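Alpha-L-rhamnosidase (Streptomyces avermitilis, PDB 3W5M) hydrolyses terminal non-reducing alpha-L-rhamnose from citrus flavonoids such as naringin and from the arabinogalactan-protein gum arabic, and binds L-rhamnose through a calcium-dependent carbohydrate-binding module. Local coordinates at residues Y322-G327 with A398-L403; G509-R514 with H568-V573. One frame throughout, in Å; residues are numbered along the deposited sequence.

Interaction 1 of 2, residues Y322-G327 with A398-L403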
# COMPACT_ATOMS: atom_id res chain seq x y z
N TYR A 322 -4.48 16.17 17.39
CA TYR A 322 -3.37 15.92 16.46
C TYR A 322 -2.60 14.72 17.01
O TYR A 322 -2.25 14.68 18.21
CB TYR A 322 -2.46 17.17 16.38
CG TYR A 322 -3.24 18.44 16.13
CD1 TYR A 322 -3.57 18.81 14.86
CD2 TYR A 322 -3.66 19.24 17.18
CE1 TYR A 322 -4.27 19.97 14.61
CE2 TYR A 322 -4.36 20.41 16.96
CZ TYR A 322 -4.68 20.76 15.67
OH TYR A 322 -5.39 21.91 15.42
N ALA A 323 -2.33 13.72 16.16
CA ALA A 323 -1.65 12.52 16.64
C ALA A 323 -0.81 11.88 15.57
O ALA A 323 -1.05 12.04 14.36
CB ALA A 323 -2.68 11.52 17.16
N THR A 324 0.16 11.12 16.04
CA THR A 324 0.97 10.28 15.16
C THR A 324 1.60 9.17 16.01
O THR A 324 1.43 9.13 17.24
CB THR A 324 2.03 11.11 14.37
OG1 THR A 324 2.71 10.24 13.43
CG2 THR A 324 3.03 11.82 15.30
N ALA A 325 2.27 8.22 15.36
CA ALA A 325 2.96 7.15 16.06
C ALA A 325 4.19 6.76 15.27
O ALA A 325 4.22 6.87 14.04
CB ALA A 325 2.03 5.93 16.23
N LEU A 326 5.21 6.35 16.00
CA LEU A 326 6.27 5.54 15.39
C LEU A 326 5.81 4.12 15.59
O LEU A 326 5.97 3.55 16.67
CB LEU A 326 7.61 5.83 16.04
CG LEU A 326 7.98 7.30 15.78
CD1 LEU A 326 9.20 7.66 16.60
CD2 LEU A 326 8.22 7.61 14.28
N GLY A 327 5.14 3.58 14.57
CA GLY A 327 4.32 2.37 14.77
C GLY A 327 2.94 2.63 14.20
O GLY A 327 2.81 3.28 13.15
N ALA A 398 6.01 4.05 19.59
CA ALA A 398 5.80 5.25 20.36
C ALA A 398 4.64 6.07 19.82
O ALA A 398 4.35 6.05 18.64
CB ALA A 398 7.10 6.08 20.40
N LEU A 399 3.98 6.79 20.73
CA LEU A 399 2.82 7.65 20.45
C LEU A 399 3.14 9.13 20.69
O LEU A 399 3.79 9.47 21.68
CB LEU A 399 1.65 7.25 21.39
CG LEU A 399 0.38 8.09 21.29
CD1 LEU A 399 -0.39 7.89 20.00
CD2 LEU A 399 -0.52 7.86 22.51
N LEU A 400 2.61 10.00 19.83
CA LEU A 400 2.63 11.43 20.07
C LEU A 400 1.20 11.95 19.92
O LEU A 400 0.54 11.72 18.90
CB LEU A 400 3.57 12.13 19.06
CG LEU A 400 3.85 13.62 19.29
CD1 LEU A 400 4.77 13.77 20.50
CD2 LEU A 400 4.48 14.24 18.07
N ALA A 401 0.68 12.58 20.97
CA ALA A 401 -0.73 13.06 20.89
C ALA A 401 -0.90 14.41 21.57
O ALA A 401 -0.33 14.65 22.64
CB ALA A 401 -1.67 12.03 21.51
N GLN A 402 -1.65 15.29 20.94
CA GLN A 402 -1.92 16.65 21.46
C GLN A 402 -3.37 17.02 21.22
O GLN A 402 -3.80 17.16 20.09
CB GLN A 402 -1.04 17.66 20.75
CG GLN A 402 -1.13 19.11 21.22
CD GLN A 402 0.16 19.86 20.87
OE1 GLN A 402 1.26 19.42 21.24
NE2 GLN A 402 0.04 21.00 20.18
N LEU A 403 -4.12 17.13 22.32
CA LEU A 403 -5.52 17.51 22.26
C LEU A 403 -5.64 18.96 22.67
O LEU A 403 -5.15 19.36 23.75
CB LEU A 403 -6.33 16.62 23.22
CG LEU A 403 -7.79 17.02 23.45
CD1 LEU A 403 -8.64 16.73 22.23
CD2 LEU A 403 -8.31 16.28 24.69
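Strands 316-326 and 398-407 are antiparallel neighbours in a mixed sheet of the family's so-called N-terminal domain, which is not the first domain of this chain; one face packs, sandwich fashion, on strand 328-333 of another sheet. Tyr322 with Gln402, Thr324 with Leu400 and Leu326 with Ala398 form hydrogen-bonded pairs, each with two backbone bonds. Tyr322 N to Gln402 O is 3.0 Å and nearly straight at 172°, whereas Leu326 N to Ala398 O, at 2.8 Å, is bent to 136°. Between them sit the non-hydrogen-bonded pairs, where CA-H groups make further, weaker carbonyl contacts: Ala323 CA is 3.2 Å from Leu400 O, which also accepts Thr324 N.

On the face carrying Thr324 and Leu400, the Thr324 methyl CG2 lies 3.8 Å from Leu400 CB and also touches CD2. Thr324 OG1 is anti to its own backbone N (chi1 -175°), which sends the hydroxyl away from Leu400 to the Gln355 carbonyl on the next strand. Gln402 O sits near the plane of the Tyr322 ring, at the edge by CD2. On the face of Ala323, Ala325, Leu399 and Ala401, Leu399 CD1 lies 3.5 Å from Thr324 O.

Strand 353-360 flanks 316-326, with Tyr356 touching both Tyr322 and Thr324; strand 412-416 flanks 398-407. Trp118 and Ala120 rest on Leu400, while Tyr329 packs against Ala323 and Leu399.

Interaction 2 of 2, residues G509-R514 with H568-V573; sequences GSVRLR and HGFRYV
Gly509 pairs with His568 at a corner of the beta-sandwich in the concanavalin-like domain, where both segments pass from a small two-stranded sheet, 506-508 with 568-570, into the large one. The pair is antiparallel and hydrogen-bonded: Gly509 N to His568 O is 3.0 Å, His568 N to Gly509 O 2.8 Å, both donors lying in the carbonyl planes. Past it the strands diverge, 510-514 running at 84° to 568-570, and side chains take over the contact.

Phe570 reaches Gly509, Ser510 and Val511. With CB pointing toward 509-514 and CG between the backbone N and the carbonyl carbon (chi1 62°), the ring lies beside Gly509 and Val511. From CG the ring's two sides part. On one, CE1 comes to 3.7 Å from Gly509 O, which lies at the ring edge near its plane. CZ at the tip is 3.8 Å from Val511 CG1, with CE2 just behind it on the other side, and CZ also touches Ser510 CA. The ring and the valine approach at a slant.

His527 of strand 522-528 meets Phe570 edge-to-face and stacks on the ring of His568, whose NE2 is hydrogen-bonded to Asp549. The His568 side chain is about 10 Å from that of Arg634, a rhamnose-binding residue. A classic beta bulge at Arg571 and Tyr572, opposite strand 522-528, precedes Val573, which turns back toward 509-514: its CG2 ends 4.0 Å from Val511 CG1, the methyl that also touches Phe570.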
# COMPACT_ATOMS: atom_id res chain seq x y z
N GLY A 509 -7.48 -6.08 3.27
CA GLY A 509 -8.08 -5.57 4.52
C GLY A 509 -8.10 -6.68 5.54
O GLY A 509 -7.12 -7.42 5.69
N SER A 510 -9.20 -6.79 6.29
CA SER A 510 -9.27 -7.86 7.29
C SER A 510 -10.76 -8.12 7.55
O SER A 510 -11.61 -7.41 7.04
CB SER A 510 -8.53 -7.46 8.59
OG SER A 510 -9.04 -6.25 9.14
N VAL A 511 -11.09 -9.13 8.34
CA VAL A 511 -12.48 -9.52 8.46
C VAL A 511 -13.12 -9.00 9.75
O VAL A 511 -12.44 -8.55 10.65
CB VAL A 511 -12.65 -11.05 8.32
CG1 VAL A 511 -11.83 -11.56 7.15
CG2 VAL A 511 -12.30 -11.78 9.60
N ARG A 512 -14.44 -9.03 9.79
CA ARG A 512 -15.17 -9.01 11.06
C ARG A 512 -15.64 -10.43 11.28
O ARG A 512 -16.28 -11.03 10.39
CB ARG A 512 -16.37 -8.08 10.95
CG ARG A 512 -17.29 -8.19 12.18
CD ARG A 512 -18.28 -7.03 12.27
NE ARG A 512 -19.18 -7.00 11.13
CZ ARG A 512 -19.09 -6.12 10.14
NH1 ARG A 512 -18.14 -5.20 10.14
NH2 ARG A 512 -19.96 -6.19 9.14
N LEU A 513 -15.33 -10.96 12.46
CA LEU A 513 -15.74 -12.29 12.89
C LEU A 513 -16.85 -12.10 13.91
O LEU A 513 -16.68 -11.30 14.86
CB LEU A 513 -14.56 -13.00 13.54
CG LEU A 513 -14.78 -14.35 14.21
CD1 LEU A 513 -15.18 -15.43 13.18
CD2 LEU A 513 -13.56 -14.75 15.02
N ARG A 514 -17.99 -12.79 13.70
CA ARG A 514 -19.03 -12.91 14.74
C ARG A 514 -19.04 -14.36 15.21
O ARG A 514 -19.04 -15.29 14.41
CB ARG A 514 -20.43 -12.54 14.24
CG ARG A 514 -20.60 -11.20 13.54
CD ARG A 514 -20.24 -9.99 14.40
NE ARG A 514 -21.04 -9.89 15.63
CZ ARG A 514 -22.25 -9.33 15.71
NH1 ARG A 514 -22.82 -8.82 14.63
NH2 ARG A 514 -22.88 -9.29 16.88
N HIS A 568 -4.44 -8.24 5.23
CA HIS A 568 -4.09 -9.38 4.39
C HIS A 568 -4.70 -9.18 3.00
O HIS A 568 -5.65 -8.41 2.82
CB HIS A 568 -4.64 -10.70 4.97
CG HIS A 568 -4.69 -10.73 6.48
ND1 HIS A 568 -3.55 -10.79 7.26
CD2 HIS A 568 -5.74 -10.73 7.33
CE1 HIS A 568 -3.91 -10.80 8.54
NE2 HIS A 568 -5.23 -10.78 8.61
N GLY A 569 -4.15 -9.90 2.04
CA GLY A 569 -4.71 -9.97 0.68
C GLY A 569 -5.29 -11.37 0.47
O GLY A 569 -4.58 -12.37 0.63
N PHE A 570 -6.57 -11.44 0.15
CA PHE A 570 -7.28 -12.74 0.19
C PHE A 570 -8.64 -12.65 -0.45
O PHE A 570 -9.27 -11.57 -0.46
CB PHE A 570 -7.49 -13.21 1.64
CG PHE A 570 -8.34 -12.28 2.46
CD1 PHE A 570 -7.81 -11.08 2.97
CD2 PHE A 570 -9.65 -12.62 2.78
CE1 PHE A 570 -8.61 -10.25 3.74
CE2 PHE A 570 -10.44 -11.79 3.55
CZ PHE A 570 -9.93 -10.60 4.02
N ARG A 571 -9.08 -13.80 -0.94
CA ARG A 571 -10.47 -14.03 -1.34
C ARG A 571 -11.14 -15.05 -0.40
O ARG A 571 -12.36 -15.04 -0.22
CB ARG A 571 -10.51 -14.56 -2.78
CG ARG A 571 -11.91 -15.02 -3.18
CD ARG A 571 -12.06 -15.30 -4.67
NE ARG A 571 -13.30 -16.01 -4.93
CZ ARG A 571 -13.77 -16.31 -6.14
NH1 ARG A 571 -13.09 -15.97 -7.23
NH2 ARG A 571 -14.91 -16.99 -6.26
N TYR A 572 -10.33 -15.92 0.17
CA TYR A 572 -10.87 -17.02 1.00
C TYR A 572 -10.36 -16.91 2.43
O TYR A 572 -9.19 -16.56 2.65
CB TYR A 572 -10.46 -18.36 0.41
CG TYR A 572 -10.81 -18.51 -1.06
CD1 TYR A 572 -12.06 -18.96 -1.45
CD2 TYR A 572 -9.87 -18.20 -2.06
CE1 TYR A 572 -12.39 -19.09 -2.79
CE2 TYR A 572 -10.19 -18.32 -3.40
CZ TYR A 572 -11.45 -18.78 -3.75
OH TYR A 572 -11.78 -18.91 -5.08
N VAL A 573 -11.24 -17.23 3.38
CA VAL A 573 -10.90 -17.29 4.80
C VAL A 573 -11.15 -18.71 5.31
O VAL A 573 -12.27 -19.21 5.21
CB VAL A 573 -11.71 -16.28 5.62
CG1 VAL A 573 -11.25 -16.28 7.08
CG2 VAL A 573 -11.58 -14.90 5.00

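Overall arrangement
From the N terminus the chain first enters interaction 1 at 322-327, makes an excursion of 70 residues that includes strands 328-333, 353-360 and 368-377, and closes it at 398-403. Interaction 2 opens later, at 509-514, and is closed by 568-573 after 53 residues without helix. The two loops therefore follow in series, neither nested nor crossed. Interaction 1 joins neighbouring strands within one sheet of the family's so-called N-terminal domain; interaction 2 joins strands at a corner between sheets in the concanavalin-like region. Their centres are 28 Å apart and their nearest atoms about 16 Å, with no direct touch, so each ties together its own part of this multidomain enzyme.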